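Local coordinates for protein phenylalanine--tRNA ligase beta subunit (Pyrococcus horikoshii, PDB 2CXI) that attaches phenylalanine to tRNA(Phe) at the expense of ATP, as the beta subunit of a tetramer of two alpha and two beta chains, at residues A[140-154]-A[222-236]. Residues are numbered along the deposited sequence; the frame is centred on the assembly and turned at random.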
loop_
_atom_site.group_PDB
_atom_site.type_symbol
_atom_site.label_atom_id
_atom_site.label_comp_id
_atom_site.label_asym_id
_atom_site.label_seq_id
_atom_site.Cartn_x
_atom_site.Cartn_y
_atom_site.Cartn_z
ATOM N N VAL A 140 13.162 2.422 31.295
ATOM C CA VAL A 140 12.066 1.624 30.726
ATOM C C VAL A 140 10.757 2.319 31.030
ATOM O O VAL A 140 10.426 2.563 32.219
ATOM C CB VAL A 140 11.988 0.165 31.320
ATOM C CG1 VAL A 140 10.740 -0.575 30.747
ATOM C CG2 VAL A 140 13.213 -0.625 31.005
ATOM N N ALA A 141 10.019 2.665 29.969
ATOM C CA ALA A 141 8.646 3.190 30.104
ATOM C C ALA A 141 7.738 2.319 29.231
ATOM O O ALA A 141 8.127 1.957 28.115
ATOM C CB ALA A 141 8.586 4.682 29.659
ATOM N N ILE A 142 6.582 1.938 29.755
ATOM C CA ILE A 142 5.701 0.996 29.060
ATOM C C ILE A 142 4.403 1.690 28.782
ATOM O O ILE A 142 3.759 2.242 29.697
ATOM C CB ILE A 142 5.446 -0.302 29.911
ATOM C CG1 ILE A 142 6.779 -1.020 30.162
ATOM C CG2 ILE A 142 4.361 -1.254 29.235
ATOM C CD1 ILE A 142 6.748 -1.993 31.411
ATOM N N GLY A 143 3.998 1.631 27.525
ATOM C CA GLY A 143 2.629 2.034 27.144
ATOM C C GLY A 143 1.777 0.822 26.719
ATOM O O GLY A 143 2.291 -0.155 26.112
ATOM N N ILE A 144 0.481 0.887 27.032
ATOM C CA ILE A 144 -0.481 -0.127 26.560
ATOM C C ILE A 144 -1.672 0.557 25.917
ATOM O O ILE A 144 -2.149 1.596 26.403
ATOM C CB ILE A 144 -0.928 -1.042 27.703
ATOM C CG1 ILE A 144 0.275 -1.803 28.266
ATOM C CG2 ILE A 144 -1.893 -2.080 27.189
ATOM C CD1 ILE A 144 -0.027 -2.403 29.648
ATOM N N PHE A 145 -2.138 -0.032 24.817
ATOM C CA PHE A 145 -3.130 0.585 23.930
ATOM C C PHE A 145 -4.092 -0.460 23.396
ATOM O O PHE A 145 -3.722 -1.615 23.227
ATOM C CB PHE A 145 -2.445 1.338 22.765
ATOM C CG PHE A 145 -1.437 2.377 23.237
ATOM C CD1 PHE A 145 -0.095 2.030 23.394
ATOM C CD2 PHE A 145 -1.861 3.662 23.638
ATOM C CE1 PHE A 145 0.848 2.967 23.887
ATOM C CE2 PHE A 145 -0.937 4.605 24.123
ATOM C CZ PHE A 145 0.417 4.258 24.227
ATOM N N ASP A 146 -5.315 -0.035 23.101
ATOM C CA ASP A 146 -6.248 -0.897 22.395
ATOM C C ASP A 146 -5.926 -0.909 20.898
ATOM O O ASP A 146 -6.121 0.103 20.174
ATOM C CB ASP A 146 -7.685 -0.392 22.635
ATOM C CG ASP A 146 -8.754 -1.402 22.191
ATOM O OD1 ASP A 146 -8.565 -2.125 21.185
ATOM O OD2 ASP A 146 -9.787 -1.565 22.865
ATOM N N PHE A 147 -5.427 -2.049 20.430
ATOM C CA PHE A 147 -4.962 -2.190 19.044
ATOM C C PHE A 147 -6.062 -1.923 17.998
ATOM O O PHE A 147 -5.797 -1.363 16.904
ATOM C CB PHE A 147 -4.331 -3.563 18.821
ATOM C CG PHE A 147 -3.864 -3.784 17.389
ATOM C CD1 PHE A 147 -2.799 -3.065 16.888
ATOM C CD2 PHE A 147 -4.539 -4.676 16.547
ATOM C CE1 PHE A 147 -2.347 -3.234 15.533
ATOM C CE2 PHE A 147 -4.106 -4.863 15.196
ATOM C CZ PHE A 147 -2.984 -4.132 14.720
ATOM N N ASP A 148 -7.291 -2.276 18.363
ATOM C CA ASP A 148 -8.456 -2.065 17.482
ATOM C C ASP A 148 -8.758 -0.598 17.276
ATOM O O ASP A 148 -9.484 -0.252 16.374
ATOM C CB ASP A 148 -9.684 -2.764 18.058
ATOM C CG ASP A 148 -9.542 -4.252 18.040
ATOM O OD1 ASP A 148 -8.677 -4.762 17.301
ATOM O OD2 ASP A 148 -10.277 -4.985 18.717
ATOM N N LYS A 149 -8.167 0.255 18.110
ATOM C CA LYS A 149 -8.457 1.680 18.087
ATOM C C LYS A 149 -7.354 2.483 17.401
ATOM O O LYS A 149 -7.414 3.730 17.356
ATOM C CB LYS A 149 -8.698 2.193 19.509
ATOM C CG LYS A 149 -10.015 1.616 20.162
ATOM C CD LYS A 149 -10.275 2.316 21.512
ATOM C CE LYS A 149 -11.207 1.511 22.396
ATOM N NZ LYS A 149 -11.114 1.891 23.837
ATOM N N ILE A 150 -6.329 1.807 16.887
ATOM C CA ILE A 150 -5.231 2.569 16.231
ATOM C C ILE A 150 -5.073 2.097 14.795
ATOM O O ILE A 150 -5.508 1.004 14.479
ATOM C CB ILE A 150 -3.895 2.466 17.029
ATOM C CG1 ILE A 150 -3.344 1.022 16.954
ATOM C CG2 ILE A 150 -4.093 3.077 18.482
ATOM C CD1 ILE A 150 -1.964 0.757 17.674
ATOM N N LYS A 151 -4.467 2.924 13.943
ATOM C CA LYS A 151 -4.270 2.564 12.540
ATOM C C LYS A 151 -2.784 2.472 12.210
ATOM O O LYS A 151 -2.103 3.492 12.067
ATOM C CB LYS A 151 -4.977 3.546 11.604
ATOM C CG LYS A 151 -4.981 3.088 10.131
ATOM C CD LYS A 151 -5.674 4.167 9.246
ATOM C CE LYS A 151 -5.897 3.670 7.840
ATOM N NZ LYS A 151 -6.874 4.576 7.080
ATOM N N PRO A 152 -2.320 1.247 12.040
ATOM C CA PRO A 152 -0.926 0.972 11.678
ATOM C C PRO A 152 -0.701 1.337 10.157
ATOM O O PRO A 152 -1.686 1.426 9.411
ATOM C CB PRO A 152 -0.807 -0.523 11.917
ATOM C CG PRO A 152 -2.213 -1.056 11.578
ATOM C CD PRO A 152 -3.141 0.022 12.130
ATOM N N PRO A 153 0.527 1.594 9.706
ATOM C CA PRO A 153 1.766 1.508 10.503
ATOM C C PRO A 153 1.824 2.514 11.655
ATOM O O PRO A 153 1.113 3.552 11.633
ATOM C CB PRO A 153 2.847 1.863 9.454
ATOM C CG PRO A 153 2.292 1.260 8.206
ATOM C CD PRO A 153 0.840 1.698 8.253
ATOM N N ILE A 154 2.683 2.219 12.634
ATOM C CA ILE A 154 2.847 3.116 13.809
ATOM C C ILE A 154 4.237 3.749 13.734
ATOM O O ILE A 154 5.185 3.101 13.274
ATOM C CB ILE A 154 2.641 2.331 15.164
ATOM C CG1 ILE A 154 1.298 1.571 15.170
ATOM C CG2 ILE A 154 2.787 3.281 16.360
ATOM C CD1 ILE A 154 0.032 2.428 15.020
ATOM N N GLY A 222 -6.580 5.123 21.415
ATOM C CA GLY A 222 -6.185 3.777 21.833
ATOM C C GLY A 222 -6.377 3.443 23.301
ATOM O O GLY A 222 -5.630 2.617 23.865
ATOM N N ARG A 223 -7.378 4.051 23.947
ATOM C CA ARG A 223 -7.632 3.750 25.374
ATOM C C ARG A 223 -8.005 2.300 25.649
ATOM O O ARG A 223 -8.826 1.710 24.942
ATOM C CB ARG A 223 -8.698 4.703 25.931
ATOM C CG ARG A 223 -8.207 6.140 25.918
ATOM C CD ARG A 223 -7.245 6.484 27.056
ATOM N NE ARG A 223 -7.785 6.210 28.396
ATOM C CZ ARG A 223 -8.656 6.985 29.029
ATOM N NH1 ARG A 223 -9.125 8.081 28.461
ATOM N NH2 ARG A 223 -9.057 6.657 30.250
ATOM N N VAL A 224 -7.345 1.698 26.636
ATOM C CA VAL A 224 -7.644 0.336 27.071
ATOM C C VAL A 224 -8.774 0.346 28.118
ATOM O O VAL A 224 -8.724 1.075 29.105
ATOM C CB VAL A 224 -6.407 -0.369 27.704
ATOM C CG1 VAL A 224 -6.726 -1.813 28.085
ATOM C CG2 VAL A 224 -5.185 -0.346 26.751
ATOM N N THR A 225 -9.780 -0.483 27.891
ATOM C CA THR A 225 -10.875 -0.647 28.863
ATOM C C THR A 225 -11.036 -2.144 29.127
ATOM O O THR A 225 -10.343 -2.963 28.510
ATOM C CB THR A 225 -12.222 -0.054 28.319
ATOM O OG1 THR A 225 -12.700 -0.876 27.253
ATOM C CG2 THR A 225 -12.061 1.368 27.683
ATOM N N THR A 226 -11.963 -2.536 30.011
ATOM C CA THR A 226 -12.261 -3.975 30.134
ATOM C C THR A 226 -12.917 -4.570 28.863
ATOM O O THR A 226 -13.011 -5.790 28.754
ATOM C CB THR A 226 -13.166 -4.273 31.370
ATOM O OG1 THR A 226 -14.365 -3.510 31.237
ATOM C CG2 THR A 226 -12.518 -3.755 32.663
ATOM N N ASP A 227 -13.370 -3.735 27.913
ATOM C CA ASP A 227 -13.858 -4.232 26.604
ATOM C C ASP A 227 -12.743 -4.497 25.590
ATOM O O ASP A 227 -12.960 -5.140 24.544
ATOM C CB ASP A 227 -14.862 -3.272 25.993
ATOM C CG ASP A 227 -16.153 -3.211 26.794
ATOM O OD1 ASP A 227 -16.603 -4.258 27.293
ATOM O OD2 ASP A 227 -16.760 -2.143 27.009
ATOM N N THR A 228 -11.541 -4.021 25.916
ATOM C CA THR A 228 -10.362 -4.278 25.062
ATOM C C THR A 228 -10.015 -5.772 24.950
ATOM O O THR A 228 -9.880 -6.482 25.947
ATOM C CB THR A 228 -9.154 -3.444 25.548
ATOM O OG1 THR A 228 -9.457 -2.054 25.361
ATOM C CG2 THR A 228 -7.907 -3.715 24.651
ATOM N N LYS A 229 -9.908 -6.239 23.714
ATOM C CA LYS A 229 -9.522 -7.621 23.398
ATOM C C LYS A 229 -8.083 -7.776 22.879
ATOM O O LYS A 229 -7.430 -8.802 23.126
ATOM C CB LYS A 229 -10.503 -8.201 22.360
ATOM C CG LYS A 229 -11.927 -8.402 22.919
ATOM C CD LYS A 229 -12.807 -9.101 21.851
ATOM C CE LYS A 229 -14.275 -9.133 22.291
ATOM N NZ LYS A 229 -14.908 -7.763 22.118
ATOM N N ASN A 230 -7.598 -6.763 22.145
ATOM C CA ASN A 230 -6.300 -6.831 21.461
ATOM C C ASN A 230 -5.493 -5.630 21.894
ATOM O O ASN A 230 -5.932 -4.504 21.724
ATOM C CB ASN A 230 -6.485 -6.793 19.927
ATOM C CG ASN A 230 -7.385 -7.917 19.426
ATOM O OD1 ASN A 230 -7.135 -9.085 19.704
ATOM N ND2 ASN A 230 -8.462 -7.557 18.717
ATOM N N VAL A 231 -4.358 -5.879 22.533
ATOM C CA VAL A 231 -3.551 -4.812 23.120
ATOM C C VAL A 231 -2.282 -4.607 22.296
ATOM O O VAL A 231 -1.655 -5.574 21.835
ATOM C CB VAL A 231 -3.217 -5.082 24.638
ATOM C CG1 VAL A 231 -2.727 -6.439 24.841
ATOM C CG2 VAL A 231 -2.116 -4.221 25.106
ATOM N N PHE A 232 -1.925 -3.341 22.117
ATOM C CA PHE A 232 -0.687 -2.961 21.461
ATOM C C PHE A 232 0.216 -2.400 22.587
ATOM O O PHE A 232 -0.192 -1.503 23.359
ATOM C CB PHE A 232 -0.962 -1.915 20.354
ATOM C CG PHE A 232 0.300 -1.359 19.706
ATOM C CD1 PHE A 232 0.788 -0.078 20.057
ATOM C CD2 PHE A 232 1.004 -2.114 18.750
ATOM C CE1 PHE A 232 1.964 0.436 19.470
ATOM C CE2 PHE A 232 2.194 -1.593 18.164
ATOM C CZ PHE A 232 2.655 -0.333 18.522
ATOM N N ILE A 233 1.406 -2.951 22.712
ATOM C CA ILE A 233 2.313 -2.527 23.833
ATOM C C ILE A 233 3.564 -1.874 23.275
ATOM O O ILE A 233 4.151 -2.403 22.326
ATOM C CB ILE A 233 2.703 -3.743 24.713
ATOM C CG1 ILE A 233 1.463 -4.464 25.319
ATOM C CG2 ILE A 233 3.724 -3.315 25.866
ATOM C CD1 ILE A 233 1.759 -5.964 25.595
ATOM N N ASP A 234 3.981 -0.735 23.835
ATOM C CA ASP A 234 5.269 -0.141 23.438
ATOM C C ASP A 234 6.166 -0.065 24.671
ATOM O O ASP A 234 5.666 0.183 25.787
ATOM C CB ASP A 234 5.116 1.234 22.760
ATOM C CG ASP A 234 5.017 2.414 23.765
ATOM O OD1 ASP A 234 5.972 3.241 23.859
ATOM O OD2 ASP A 234 4.035 2.579 24.515
ATOM N N VAL A 235 7.461 -0.289 24.480
ATOM C CA VAL A 235 8.419 -0.078 25.559
ATOM C C VAL A 235 9.568 0.704 25.000
ATOM O O VAL A 235 10.116 0.325 23.960
ATOM C CB VAL A 235 8.984 -1.399 26.097
ATOM C CG1 VAL A 235 9.755 -1.133 27.430
ATOM C CG2 VAL A 235 7.867 -2.486 26.266
ATOM N N THR A 236 9.901 1.806 25.668
ATOM C CA THR A 236 10.995 2.661 25.230
ATOM C C THR A 236 12.078 2.806 26.301
ATOM O O THR A 236 11.798 2.653 27.511
ATOM C CB THR A 236 10.503 4.056 24.827
ATOM O OG1 THR A 236 9.730 4.619 25.902
ATOM C CG2 THR A 236 9.530 3.992 23.575
HETATM O O HOH W 1 7.172 3.954 26.167
HETATM O O HOH W 2 -9.583 -4.722 21.260
HETATM O O HOH W 3 -8.551 5.637 19.094
HETATM O O HOH W 4 -12.756 -0.078 24.644
#
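Strand 140-146 runs antiparallel to strand 231-236, with backbone bonds pairing Ala-141 with Thr-236, Gly-143 with Asp-234 and Phe-145 with Phe-232; the bond from Phe-145 N to Phe-232 O is weak. Ile-142 and Ile-144 lie alongside Ile-233 and point the same way, toward helices 116-133 and 240-255. The other face carries Phe-145 and Phe-232, with Ala-141, Asp-234 and Thr-236 beyond them. With CG anti to the backbone N (chi1 174°), the Phe-232 ring is placed under Ile-150, whose CD1 makes a CH-pi contact over its face, 4.1 Å from the centroid. Phe-145 CD1 reaches the edge of that ring. Asp-234 OD2 lies in the Phe-145 ring plane, 3.3 Å from CE1. A water joins Asp-234 OD1, Ala-141 O and Thr-236 OG1; this hydroxyl also binds Arg-101.

At the strand end, Asp-146 N bonds to Gly-222 O; just beyond, Phe-147 N bonds to Asn-230 O. Thr-228 OG1 donates to Asp-146 OD2 at 2.6 Å, from above the carboxylate plane. Asp-146 OD1 takes Asp-148 N in an Asx turn. Asn-230 ND2 meets both Asp-148 oxygens on their syn sides, each at 3.1 Å. The extended Lys-149 chain brings NZ to Arg-223 O, at 2.5 Å.

Both strands lie within the B3/4 region of this N-terminal fragment. One sheet face is apolar; the other combines phenylalanines with a polar, water-linked end. Side-chain and backbone bonds tie the turn to loop 222-230.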